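Local coordinates for protein lovastatin nonaketide synthase, polyketide synthase component (Aspergillus terreus, PDB 7CPX) that builds the dihydromonacolin L skeleton of lovastatin from nine malonyl-CoA units as a dimeric multidomain polyketide synthase that works together with LovC, at residues 117-121 with 167-171; 1134-1139 with 1151-1155; 1721-1725 with 1779-1784. The protein carries 2 engineered substitutions. All coordinates share one frame; numbering follows the deposited sequence.

Contact 1 of 3, residues 117-121 with 167-171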
ATOM      1  N   ILE A 117     -44.055  25.064  12.671  1.00 95.32           N
ATOM      2  CA  ILE A 117     -42.745  25.608  12.335  1.00 95.32           C
ATOM      3  C   ILE A 117     -42.867  27.069  11.932  1.00 95.32           C
ATOM      4  O   ILE A 117     -41.959  27.871  12.179  1.00 95.32           O
ATOM      5  CB  ILE A 117     -42.087  24.769  11.223  1.00 95.32           C
ATOM      6  CG1 ILE A 117     -40.648  25.227  10.992  1.00 95.32           C
ATOM      7  CG2 ILE A 117     -42.882  24.879   9.932  1.00 95.32           C
ATOM      8  CD1 ILE A 117     -39.871  24.340  10.045  1.00 95.32           C
ATOM      9  N   GLN A 118     -43.987  27.442  11.307  1.00100.02           N
ATOM     10  CA  GLN A 118     -44.207  28.839  10.954  1.00100.02           C
ATOM     11  C   GLN A 118     -44.289  29.711  12.199  1.00100.02           C
ATOM     12  O   GLN A 118     -43.748  30.824  12.226  1.00100.02           O
ATOM     13  CB  GLN A 118     -45.481  28.979  10.122  1.00100.02           C
ATOM     14  CG  GLN A 118     -45.385  28.396   8.720  1.00100.02           C
ATOM     15  CD  GLN A 118     -45.372  26.881   8.709  1.00100.02           C
ATOM     16  OE1 GLN A 118     -45.752  26.238   9.688  1.00100.02           O
ATOM     17  NE2 GLN A 118     -44.928  26.301   7.601  1.00100.02           N
ATOM     18  N   ASP A 119     -44.968  29.227  13.241  1.00100.53           N
ATOM     19  CA  ASP A 119     -45.092  30.009  14.466  1.00100.53           C
ATOM     20  C   ASP A 119     -43.728  30.263  15.091  1.00100.53           C
ATOM     21  O   ASP A 119     -43.427  31.388  15.509  1.00100.53           O
ATOM     22  CB  ASP A 119     -46.009  29.288  15.454  1.00100.53           C
ATOM     23  CG  ASP A 119     -46.267  30.099  16.709  1.00100.53           C
ATOM     24  OD1 ASP A 119     -45.833  31.269  16.768  1.00100.53           O
ATOM     25  OD2 ASP A 119     -46.908  29.566  17.639  1.00100.53           O
ATOM     26  N   LEU A 120     -42.888  29.230  15.167  1.00 88.79           N
ATOM     27  CA  LEU A 120     -41.545  29.389  15.708  1.00 88.79           C
ATOM     28  C   LEU A 120     -40.584  30.011  14.707  1.00 88.79           C
ATOM     29  O   LEU A 120     -39.542  30.535  15.111  1.00 88.79           O
ATOM     30  CB  LEU A 120     -40.999  28.036  16.160  1.00 88.79           C
ATOM     31  CG  LEU A 120     -41.867  27.259  17.149  1.00 88.79           C
ATOM     32  CD1 LEU A 120     -41.310  25.864  17.346  1.00 88.79           C
ATOM     33  CD2 LEU A 120     -41.956  27.990  18.476  1.00 88.79           C
ATOM     34  N   GLN A 121     -40.907  29.962  13.418  1.00 89.84           N
ATOM     35  CA  GLN A 121     -40.034  30.522  12.396  1.00 89.84           C
ATOM     36  C   GLN A 121     -39.770  31.995  12.667  1.00 89.84           C
ATOM     37  O   GLN A 121     -40.697  32.811  12.692  1.00 89.84           O
ATOM     38  CB  GLN A 121     -40.667  30.330  11.017  1.00 89.84           C
ATOM     39  CG  GLN A 121     -40.039  31.154   9.908  1.00 89.84           C
ATOM     40  CD  GLN A 121     -40.467  30.686   8.532  1.00 89.84           C
ATOM     41  OE1 GLN A 121     -40.120  29.587   8.103  1.00 89.84           O
ATOM     42  NE2 GLN A 121     -41.232  31.517   7.835  1.00 89.84           N
ATOM     43  N   PHE A 167     -32.580  25.767  10.022  1.00 83.30           N
ATOM     44  CA  PHE A 167     -33.750  25.251   9.319  1.00 83.30           C
ATOM     45  C   PHE A 167     -35.031  25.857   9.872  1.00 83.30           C
ATOM     46  O   PHE A 167     -35.919  26.257   9.112  1.00 83.30           O
ATOM     47  CB  PHE A 167     -33.801  23.728   9.411  1.00 83.30           C
ATOM     48  CG  PHE A 167     -35.147  23.158   9.080  1.00 83.30           C
ATOM     49  CD1 PHE A 167     -35.633  23.203   7.788  1.00 83.30           C
ATOM     50  CD2 PHE A 167     -35.932  22.588  10.063  1.00 83.30           C
ATOM     51  CE1 PHE A 167     -36.874  22.688   7.481  1.00 83.30           C
ATOM     52  CE2 PHE A 167     -37.173  22.068   9.765  1.00 83.30           C
ATOM     53  CZ  PHE A 167     -37.647  22.116   8.471  1.00 83.30           C
ATOM     54  N   PHE A 168     -35.144  25.934  11.194  1.00 82.83           N
ATOM     55  CA  PHE A 168     -36.344  26.461  11.828  1.00 82.83           C
ATOM     56  C   PHE A 168     -36.345  27.980  11.919  1.00 82.83           C
ATOM     57  O   PHE A 168     -37.277  28.546  12.500  1.00 82.83           O
ATOM     58  CB  PHE A 168     -36.506  25.863  13.227  1.00 82.83           C
ATOM     59  CG  PHE A 168     -36.694  24.374  13.232  1.00 82.83           C
ATOM     60  CD1 PHE A 168     -37.946  23.820  13.045  1.00 82.83           C
ATOM     61  CD2 PHE A 168     -35.620  23.527  13.428  1.00 82.83           C
ATOM     62  CE1 PHE A 168     -38.125  22.452  13.049  1.00 82.83           C
ATOM     63  CE2 PHE A 168     -35.790  22.157  13.435  1.00 82.83           C
ATOM     64  CZ  PHE A 168     -37.044  21.618  13.244  1.00 82.83           C
ATOM     65  N   ASP A 169     -35.332  28.649  11.370  1.00 85.45           N
ATOM     66  CA  ASP A 169     -35.274  30.109  11.369  1.00 85.45           C
ATOM     67  C   ASP A 169     -35.309  30.654  12.793  1.00 85.45           C
ATOM     68  O   ASP A 169     -35.952  31.666  13.079  1.00 85.45           O
ATOM     69  CB  ASP A 169     -36.412  30.698  10.533  1.00 85.45           C
ATOM     70  CG  ASP A 169     -36.259  32.187  10.294  1.00 85.45           C
ATOM     71  OD1 ASP A 169     -35.318  32.790  10.849  1.00 85.45           O
ATOM     72  OD2 ASP A 169     -37.084  32.757   9.549  1.00 85.45           O
ATOM     73  N   TRP A 170     -34.618  29.972  13.698  1.00 79.47           N
ATOM     74  CA  TRP A 170     -34.537  30.395  15.086  1.00 79.47           C
ATOM     75  C   TRP A 170     -33.371  31.353  15.280  1.00 79.47           C
ATOM     76  O   TRP A 170     -32.355  31.277  14.583  1.00 79.47           O
ATOM     77  CB  TRP A 170     -34.382  29.187  16.007  1.00 79.47           C
ATOM     78  CG  TRP A 170     -35.583  28.302  16.031  1.00 79.47           C
ATOM     79  CD1 TRP A 170     -36.840  28.618  15.617  1.00 79.47           C
ATOM     80  CD2 TRP A 170     -35.640  26.950  16.489  1.00 79.47           C
ATOM     81  NE1 TRP A 170     -37.679  27.549  15.793  1.00 79.47           N
ATOM     82  CE2 TRP A 170     -36.967  26.510  16.329  1.00 79.47           C
ATOM     83  CE3 TRP A 170     -34.700  26.068  17.023  1.00 79.47           C
ATOM     84  CZ2 TRP A 170     -37.374  25.229  16.677  1.00 79.47           C
ATOM     85  CZ3 TRP A 170     -35.106  24.800  17.370  1.00 79.47           C
ATOM     86  CH2 TRP A 170     -36.431  24.391  17.195  1.00 79.47           C
ATOM     87  N   HIS A 171     -33.529  32.261  16.240  1.00 78.14           N
ATOM     88  CA  HIS A 171     -32.532  33.282  16.515  1.00 78.14           C
ATOM     89  C   HIS A 171     -31.950  33.192  17.917  1.00 78.14           C
ATOM     90  O   HIS A 171     -31.109  34.024  18.274  1.00 78.14           O
ATOM     91  CB  HIS A 171     -33.132  34.677  16.302  1.00 78.14           C
ATOM     92  CG  HIS A 171     -33.591  34.927  14.900  1.00 78.14           C
ATOM     93  ND1 HIS A 171     -33.030  34.294  13.811  1.00 78.14           N
ATOM     94  CD2 HIS A 171     -34.560  35.733  14.408  1.00 78.14           C
ATOM     95  CE1 HIS A 171     -33.632  34.703  12.709  1.00 78.14           C
ATOM     96  NE2 HIS A 171     -34.564  35.576  13.043  1.00 78.14           N
TER
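The delta-methyl of I117 reaches two phenylalanine rings, F167 and F168, where the short helix 117-120 of the ketosynthase domain, a thiolase fold, meets the C-terminal part of helix 159-168 and the residues that follow. Both side-chain torsions of I117 are extended, which carries CD1 across the gap to lie 3.5 Å from CZ of F167 and 3.6 Å from CD1 of F168; the aliphatic chain is roughly perpendicular to each aromatic side chain. F168 is itself sandwiched, with CD2 of F167 over the centre of one ring face and CH2 of W170 nearer the rim of the other. L120 lies alongside W170, the two side chains heading in one direction, with CB of L120 3.4 Å from the indole NE1, while the carbonyl oxygen of L120 meets the indole edge near its plane. Helix 97-113 also packs on this group, through V106 and V110. At the outer edge, Q121 lays CG 3.4 Å from OD2 of D169, its amide plane turned 44° from the carboxylate; its OE1 accepts a hydrogen bond from R280 of the second subunit. The backbones close with a nearly straight CA-H...O contact of 3.4 Å from Q121 CA to F168 O.

Contact 2 of 3, residues 1134-1139 with 1151-1155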
ATOM      1  N   ASP A1134       7.006 -21.445  23.602  1.00 88.73           N
ATOM      2  CA  ASP A1134       6.590 -22.078  22.356  1.00 88.73           C
ATOM      3  C   ASP A1134       7.768 -22.345  21.429  1.00 88.73           C
ATOM      4  O   ASP A1134       7.703 -23.253  20.594  1.00 88.73           O
ATOM      5  CB  ASP A1134       5.552 -21.208  21.649  1.00 88.73           C
ATOM      6  CG  ASP A1134       4.280 -21.048  22.454  1.00 88.73           C
ATOM      7  OD1 ASP A1134       4.200 -21.616  23.562  1.00 88.73           O
ATOM      8  OD2 ASP A1134       3.358 -20.352  21.979  1.00 88.73           O
ATOM      9  N   PHE A1135       8.842 -21.575  21.552  1.00 85.54           N
ATOM     10  CA  PHE A1135      10.003 -21.744  20.690  1.00 85.54           C
ATOM     11  C   PHE A1135      10.985 -22.779  21.220  1.00 85.54           C
ATOM     12  O   PHE A1135      11.984 -23.063  20.552  1.00 85.54           O
ATOM     13  CB  PHE A1135      10.701 -20.397  20.489  1.00 85.54           C
ATOM     14  CG  PHE A1135       9.896 -19.427  19.675  1.00 85.54           C
ATOM     15  CD1 PHE A1135       8.858 -18.715  20.248  1.00 85.54           C
ATOM     16  CD2 PHE A1135      10.164 -19.241  18.332  1.00 85.54           C
ATOM     17  CE1 PHE A1135       8.109 -17.829  19.502  1.00 85.54           C
ATOM     18  CE2 PHE A1135       9.420 -18.356  17.577  1.00 85.54           C
ATOM     19  CZ  PHE A1135       8.388 -17.651  18.162  1.00 85.54           C
ATOM     20  N   ARG A1136      10.724 -23.346  22.397  1.00 86.34           N
ATOM     21  CA  ARG A1136      11.413 -24.538  22.871  1.00 86.34           C
ATOM     22  C   ARG A1136      10.607 -25.800  22.592  1.00 86.34           C
ATOM     23  O   ARG A1136      10.818 -26.825  23.249  1.00 86.34           O
ATOM     24  CB  ARG A1136      11.709 -24.425  24.365  1.00 86.34           C
ATOM     25  CG  ARG A1136      12.707 -23.344  24.733  1.00 86.34           C
ATOM     26  CD  ARG A1136      12.913 -23.292  26.237  1.00 86.34           C
ATOM     27  NE  ARG A1136      13.470 -24.538  26.752  1.00 86.34           N
ATOM     28  CZ  ARG A1136      14.735 -24.714  27.113  1.00 86.34           C
ATOM     29  NH1 ARG A1136      15.617 -23.729  27.060  1.00 86.34           N
ATOM     30  NH2 ARG A1136      15.126 -25.909  27.546  1.00 86.34           N
ATOM     31  N   ARG A1137       9.693 -25.744  21.628  1.00 89.62           N
ATOM     32  CA  ARG A1137       8.772 -26.833  21.332  1.00 89.62           C
ATOM     33  C   ARG A1137       9.421 -27.979  20.566  1.00 89.62           C
ATOM     34  O   ARG A1137       8.705 -28.853  20.066  1.00 89.62           O
ATOM     35  CB  ARG A1137       7.579 -26.295  20.540  1.00 89.62           C
ATOM     36  CG  ARG A1137       6.490 -25.668  21.394  1.00 89.62           C
ATOM     37  CD  ARG A1137       5.607 -26.723  22.029  1.00 89.62           C
ATOM     38  NE  ARG A1137       4.422 -26.143  22.648  1.00 89.62           N
ATOM     39  CZ  ARG A1137       3.356 -26.841  23.017  1.00 89.62           C
ATOM     40  NH1 ARG A1137       3.287 -28.148  22.834  1.00 89.62           N
ATOM     41  NH2 ARG A1137       2.331 -26.207  23.580  1.00 89.62           N
ATOM     42  N   LEU A1138      10.749 -28.002  20.464  1.00 86.31           N
ATOM     43  CA  LEU A1138      11.434 -29.107  19.808  1.00 86.31           C
ATOM     44  C   LEU A1138      11.366 -30.342  20.695  1.00 86.31           C
ATOM     45  O   LEU A1138      12.181 -30.503  21.608  1.00 86.31           O
ATOM     46  CB  LEU A1138      12.885 -28.731  19.509  1.00 86.31           C
ATOM     47  CG  LEU A1138      13.725 -29.742  18.733  1.00 86.31           C
ATOM     48  CD1 LEU A1138      13.104 -30.030  17.383  1.00 86.31           C
ATOM     49  CD2 LEU A1138      15.137 -29.219  18.560  1.00 86.31           C
ATOM     50  N   HIS A1139      10.395 -31.219  20.433  1.00 89.38           N
ATOM     51  CA  HIS A1139      10.162 -32.353  21.321  1.00 89.38           C
ATOM     52  C   HIS A1139      11.415 -33.204  21.470  1.00 89.38           C
ATOM     53  O   HIS A1139      11.849 -33.502  22.589  1.00 89.38           O
ATOM     54  CB  HIS A1139       9.002 -33.197  20.795  1.00 89.38           C
ATOM     55  CG  HIS A1139       8.868 -34.523  21.475  1.00 89.38           C
ATOM     56  ND1 HIS A1139       8.674 -34.646  22.834  1.00 89.38           N
ATOM     57  CD2 HIS A1139       8.907 -35.785  20.985  1.00 89.38           C
ATOM     58  CE1 HIS A1139       8.595 -35.927  23.151  1.00 89.38           C
ATOM     59  NE2 HIS A1139       8.733 -36.638  22.047  1.00 89.38           N
ATOM     60  N   THR A1151      11.521 -34.929  16.053  1.00 88.99           N
ATOM     61  CA  THR A1151      10.123 -34.530  16.090  1.00 88.99           C
ATOM     62  C   THR A1151      10.003 -33.196  16.807  1.00 88.99           C
ATOM     63  O   THR A1151      10.571 -33.016  17.889  1.00 88.99           O
ATOM     64  CB  THR A1151       9.266 -35.584  16.797  1.00 88.99           C
ATOM     65  OG1 THR A1151       9.603 -36.886  16.303  1.00 88.99           O
ATOM     66  CG2 THR A1151       7.796 -35.324  16.551  1.00 88.99           C
ATOM     67  N   LEU A1152       9.270 -32.268  16.199  1.00 87.10           N
ATOM     68  CA  LEU A1152       8.980 -30.972  16.790  1.00 87.10           C
ATOM     69  C   LEU A1152       7.472 -30.796  16.868  1.00 87.10           C
ATOM     70  O   LEU A1152       6.737 -31.286  16.006  1.00 87.10           O
ATOM     71  CB  LEU A1152       9.609 -29.835  15.976  1.00 87.10           C
ATOM     72  CG  LEU A1152       9.164 -29.693  14.518  1.00 87.10           C
ATOM     73  CD1 LEU A1152       7.946 -28.793  14.395  1.00 87.10           C
ATOM     74  CD2 LEU A1152      10.300 -29.155  13.671  1.00 87.10           C
ATOM     75  N   ASP A1153       7.015 -30.103  17.905  1.00 91.25           N
ATOM     76  CA  ASP A1153       5.584 -29.928  18.123  1.00 91.25           C
ATOM     77  C   ASP A1153       5.029 -28.953  17.094  1.00 91.25           C
ATOM     78  O   ASP A1153       5.397 -27.773  17.081  1.00 91.25           O
ATOM     79  CB  ASP A1153       5.322 -29.432  19.540  1.00 91.25           C
ATOM     80  CG  ASP A1153       5.758 -30.427  20.596  1.00 91.25           C
ATOM     81  OD1 ASP A1153       6.168 -31.546  20.225  1.00 91.25           O
ATOM     82  OD2 ASP A1153       5.690 -30.090  21.796  1.00 91.25           O
ATOM     83  N   PHE A1154       4.143 -29.443  16.228  1.00 92.03           N
ATOM     84  CA  PHE A1154       3.442 -28.595  15.268  1.00 92.03           C
ATOM     85  C   PHE A1154       2.298 -27.867  15.977  1.00 92.03           C
ATOM     86  O   PHE A1154       1.117 -28.032  15.669  1.00 92.03           O
ATOM     87  CB  PHE A1154       2.935 -29.428  14.099  1.00 92.03           C
ATOM     88  CG  PHE A1154       2.605 -28.621  12.877  1.00 92.03           C
ATOM     89  CD1 PHE A1154       3.582 -28.328  11.944  1.00 92.03           C
ATOM     90  CD2 PHE A1154       1.319 -28.164  12.658  1.00 92.03           C
ATOM     91  CE1 PHE A1154       3.285 -27.591  10.818  1.00 92.03           C
ATOM     92  CE2 PHE A1154       1.014 -27.425  11.533  1.00 92.03           C
ATOM     93  CZ  PHE A1154       1.998 -27.138  10.610  1.00 92.03           C
ATOM     94  N   ILE A1155       2.682 -27.055  16.955  1.00 90.81           N
ATOM     95  CA  ILE A1155       1.690 -26.399  17.810  1.00 90.81           C
ATOM     96  C   ILE A1155       0.762 -25.556  16.943  1.00 90.81           C
ATOM     97  O   ILE A1155       1.243 -24.767  16.107  1.00 90.81           O
ATOM     98  CB  ILE A1155       2.385 -25.541  18.882  1.00 90.81           C
ATOM     99  CG1 ILE A1155       1.348 -24.780  19.713  1.00 90.81           C
ATOM    100  CG2 ILE A1155       3.385 -24.585  18.239  1.00 90.81           C
ATOM    101  CD1 ILE A1155       1.929 -24.084  20.926  1.00 90.81           C
TER
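D1153 holds its carboxylate beside its own backbone N (chi1 -63°) and I1155 sets CG1 anti to its N, torsions that direct both side chains at R1137. They meet just past the open end of the hairpin formed by strands 1140-1144 and 1147-1152, in the C-terminal hotdog fold of the dehydratase domain. NH1 of R1137 forms a salt bridge of 3.3 Å to OD2 of D1153, with the oxygen at the guanidinium edge and in its plane. NH1 comes to OD2 from the anti side, tilted 29° out of the carboxylate plane; the two planes are 74° apart, and one N-H makes the link. A nearly straight backbone bond, D1153 N to R1137 O at 3.0 Å, joins the same two residues. I1155 places CG1 over one face of the guanidinium, off toward its rim, and brings CD1 to 3.4 Å from NH2 of R1137. The same methyl lies 4.1 Å from CG of D1134, whose OD2 is hydrogen-bonded to H1169; the D1134 side chain is about 8 Å from that of H985, the predicted proton acceptor. H1139 lays its CB 3.3 Å from D1153 OD1. On the inner side, where V1175 of helix 1170-1184 touches both leucines, L1138 crosses L1152 obliquely, with CD1 of L1138 3.8 Å from CB of L1152.

Contact 3 of 3, residues 1721-1725 with 1779-1784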
ATOM      1  N   SER A1721      57.653 -37.830  47.232  1.00129.32           N
ATOM      2  CA  SER A1721      57.164 -36.458  47.242  1.00129.32           C
ATOM      3  C   SER A1721      57.684 -35.660  46.060  1.00129.32           C
ATOM      4  O   SER A1721      56.991 -34.761  45.572  1.00129.32           O
ATOM      5  CB  SER A1721      57.571 -35.757  48.542  1.00129.32           C
ATOM      6  OG  SER A1721      58.981 -35.688  48.662  1.00129.32           O
ATOM      7  N   ASN A1722      58.892 -35.976  45.596  1.00130.21           N
ATOM      8  CA  ASN A1722      59.459 -35.415  44.383  1.00130.21           C
ATOM      9  C   ASN A1722      60.089 -36.547  43.587  1.00130.21           C
ATOM     10  O   ASN A1722      60.518 -37.555  44.155  1.00130.21           O
ATOM     11  CB  ASN A1722      60.509 -34.341  44.690  1.00130.21           C
ATOM     12  CG  ASN A1722      59.929 -33.154  45.431  1.00130.21           C
ATOM     13  OD1 ASN A1722      58.748 -32.836  45.290  1.00130.21           O
ATOM     14  ND2 ASN A1722      60.760 -32.488  46.223  1.00130.21           N
ATOM     15  N   THR A1723      60.126 -36.392  42.267  1.00128.54           N
ATOM     16  CA  THR A1723      60.755 -37.411  41.442  1.00128.54           C
ATOM     17  C   THR A1723      61.145 -36.834  40.091  1.00128.54           C
ATOM     18  O   THR A1723      60.453 -35.973  39.537  1.00128.54           O
ATOM     19  CB  THR A1723      59.841 -38.620  41.235  1.00128.54           C
ATOM     20  OG1 THR A1723      59.418 -39.136  42.503  1.00128.54           O
ATOM     21  CG2 THR A1723      60.584 -39.702  40.460  1.00128.54           C
ATOM     22  N   VAL A1724      62.259 -37.343  39.566  1.00128.14           N
ATOM     23  CA  VAL A1724      62.754 -37.003  38.240  1.00128.14           C
ATOM     24  C   VAL A1724      63.041 -38.297  37.496  1.00128.14           C
ATOM     25  O   VAL A1724      63.780 -39.155  37.994  1.00128.14           O
ATOM     26  CB  VAL A1724      64.024 -36.134  38.310  1.00128.14           C
ATOM     27  CG1 VAL A1724      64.422 -35.667  36.919  1.00128.14           C
ATOM     28  CG2 VAL A1724      63.811 -34.955  39.241  1.00128.14           C
ATOM     29  N   TRP A1725      62.463 -38.437  36.309  1.00126.03           N
ATOM     30  CA  TRP A1725      62.733 -39.556  35.421  1.00126.03           C
ATOM     31  C   TRP A1725      63.655 -39.098  34.302  1.00126.03           C
ATOM     32  O   TRP A1725      63.563 -37.961  33.836  1.00126.03           O
ATOM     33  CB  TRP A1725      61.436 -40.115  34.834  1.00126.03           C
ATOM     34  CG  TRP A1725      60.608 -40.882  35.816  1.00126.03           C
ATOM     35  CD1 TRP A1725      60.542 -42.236  35.950  1.00126.03           C
ATOM     36  CD2 TRP A1725      59.724 -40.338  36.802  1.00126.03           C
ATOM     37  NE1 TRP A1725      59.673 -42.572  36.958  1.00126.03           N
ATOM     38  CE2 TRP A1725      59.156 -41.424  37.497  1.00126.03           C
ATOM     39  CE3 TRP A1725      59.353 -39.039  37.160  1.00126.03           C
ATOM     40  CZ2 TRP A1725      58.244 -41.251  38.535  1.00126.03           C
ATOM     41  CZ3 TRP A1725      58.441 -38.868  38.185  1.00126.03           C
ATOM     42  CH2 TRP A1725      57.899 -39.968  38.863  1.00126.03           C
ATOM     43  N   LEU A1779      67.869 -30.441  38.153  1.00129.46           N
ATOM     44  CA  LEU A1779      66.417 -30.552  38.070  1.00129.46           C
ATOM     45  C   LEU A1779      65.839 -31.186  39.331  1.00129.46           C
ATOM     46  O   LEU A1779      64.745 -30.818  39.772  1.00129.46           O
ATOM     47  CB  LEU A1779      66.022 -31.357  36.832  1.00129.46           C
ATOM     48  CG  LEU A1779      64.535 -31.342  36.466  1.00129.46           C
ATOM     49  CD1 LEU A1779      64.058 -29.921  36.210  1.00129.46           C
ATOM     50  CD2 LEU A1779      64.267 -32.223  35.254  1.00129.46           C
ATOM     51  N   GLU A1780      66.559 -32.137  39.926  1.00132.23           N
ATOM     52  CA  GLU A1780      66.108 -32.723  41.183  1.00132.23           C
ATOM     53  C   GLU A1780      66.048 -31.669  42.281  1.00132.23           C
ATOM     54  O   GLU A1780      65.057 -31.572  43.017  1.00132.23           O
ATOM     55  CB  GLU A1780      67.038 -33.872  41.579  1.00132.23           C
ATOM     56  CG  GLU A1780      66.924 -34.314  43.033  1.00132.23           C
ATOM     57  CD  GLU A1780      67.813 -33.513  43.970  1.00132.23           C
ATOM     58  OE1 GLU A1780      68.529 -32.608  43.492  1.00132.23           O
ATOM     59  OE2 GLU A1780      67.797 -33.792  45.188  1.00132.23           O
ATOM     60  N   GLU A1781      67.102 -30.860  42.401  1.00132.16           N
ATOM     61  CA  GLU A1781      67.099 -29.809  43.411  1.00132.16           C
ATOM     62  C   GLU A1781      66.055 -28.745  43.094  1.00132.16           C
ATOM     63  O   GLU A1781      65.492 -28.136  44.010  1.00132.16           O
ATOM     64  CB  GLU A1781      68.490 -29.188  43.522  1.00132.16           C
ATOM     65  CG  GLU A1781      68.721 -28.419  44.811  1.00132.16           C
ATOM     66  CD  GLU A1781      70.190 -28.141  45.063  1.00132.16           C
ATOM     67  OE1 GLU A1781      70.986 -28.229  44.104  1.00132.16           O
ATOM     68  OE2 GLU A1781      70.551 -27.841  46.221  1.00132.16           O
ATOM     69  N   HIS A1782      65.784 -28.514  41.807  1.00132.30           N
ATOM     70  CA  HIS A1782      64.683 -27.640  41.421  1.00132.30           C
ATOM     71  C   HIS A1782      63.358 -28.183  41.931  1.00132.30           C
ATOM     72  O   HIS A1782      62.530 -27.435  42.464  1.00132.30           O
ATOM     73  CB  HIS A1782      64.640 -27.498  39.900  1.00132.30           C
ATOM     74  CG  HIS A1782      65.702 -26.606  39.340  1.00132.30           C
ATOM     75  ND1 HIS A1782      65.993 -25.370  39.874  1.00132.30           N
ATOM     76  CD2 HIS A1782      66.527 -26.761  38.279  1.00132.30           C
ATOM     77  CE1 HIS A1782      66.962 -24.807  39.172  1.00132.30           C
ATOM     78  NE2 HIS A1782      67.304 -25.631  38.200  1.00132.30           N
ATOM     79  N   THR A1783      63.138 -29.488  41.767  1.00131.52           N
ATOM     80  CA  THR A1783      61.920 -30.101  42.280  1.00131.52           C
ATOM     81  C   THR A1783      61.838 -29.945  43.790  1.00131.52           C
ATOM     82  O   THR A1783      60.763 -29.676  44.340  1.00131.52           O
ATOM     83  CB  THR A1783      61.866 -31.578  41.894  1.00131.52           C
ATOM     84  OG1 THR A1783      62.275 -31.735  40.530  1.00131.52           O
ATOM     85  CG2 THR A1783      60.455 -32.116  42.065  1.00131.52           C
ATOM     86  N   ASP A1784      62.969 -30.111  44.479  1.00132.89           N
ATOM     87  CA  ASP A1784      63.001 -29.828  45.909  1.00132.89           C
ATOM     88  C   ASP A1784      62.618 -28.381  46.191  1.00132.89           C
ATOM     89  O   ASP A1784      62.103 -28.074  47.272  1.00132.89           O
ATOM     90  CB  ASP A1784      64.388 -30.130  46.473  1.00132.89           C
ATOM     91  CG  ASP A1784      64.790 -31.580  46.285  1.00132.89           C
ATOM     92  OD1 ASP A1784      63.892 -32.449  46.266  1.00132.89           O
ATOM     93  OD2 ASP A1784      66.002 -31.851  46.156  1.00132.89           O
TER
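V1724, N1722 and T1783 bury the most surface in this contact; V1724 of strand 1723-1725 and N1722 just before T1723 both point at one face of helix 1779-1784. V1724 spreads its two methyls along the helix: with CG1 anti to the backbone N (chi1 -174°), that branch touches CD2 of L1779 at 3.8 Å, while CG2 drops against the helix backbone, 3.7 Å from CA of E1780, and also faces the T1783 side chain. One turn further along the helix, T1783 turns its methyl toward N1722. The two side chains overlap along their flanks, running head to tail, with CB of N1722 3.4 Å from CG2 of T1783. Strand 1723-1725 and the helix run nearly antiparallel, their axes 8.3 Å apart at closest approach. The strand is an inner member of a largely parallel sheet, and the helix lies in the connection between two further parallel strands, 1755-1761 and 1797-1801, an alpha/beta layering consistent with the truncated, Rossmann-like structural part of the ketoreductase in related synthases. H1757 of the adjoining strand 1755-1761 packs against both V1724 and L1779. Beyond the methyl packing, the amide of N1722 reaches the last helical residue: ND2 donates to OD1 of D1784 at 3.1 Å, with an N-H...O angle of 153°. The acceptor lies near the amide plane and offers its anti lone pair. T1690 of the neighbouring strand 1689-1693 also hydrogen-bonds through its OG1 to that carboxylate oxygen.

In the fold
The three contacts occupy separate parts of the chain and share no element; the closest pair, contacts 2 and 3, have centres about 60 Å apart, whereas the centres of contacts 1 and 3 are about 123 Å apart, on opposite sides of the chain's centre. Contacts 1 and 3 are mostly buried. Contact 1 is aromatic and aliphatic, without a hydrogen bond between its segments, and its polar edge is met by the second subunit. Contact 3 couples strand to helix through methyl packing with one amide-carboxylate bond at the helix end. Contact 2, only partly buried and made largely by loop residues beside a strand end, relies instead on a salt bridge and a backbone bond, and it alone comes near predicted catalytic residues.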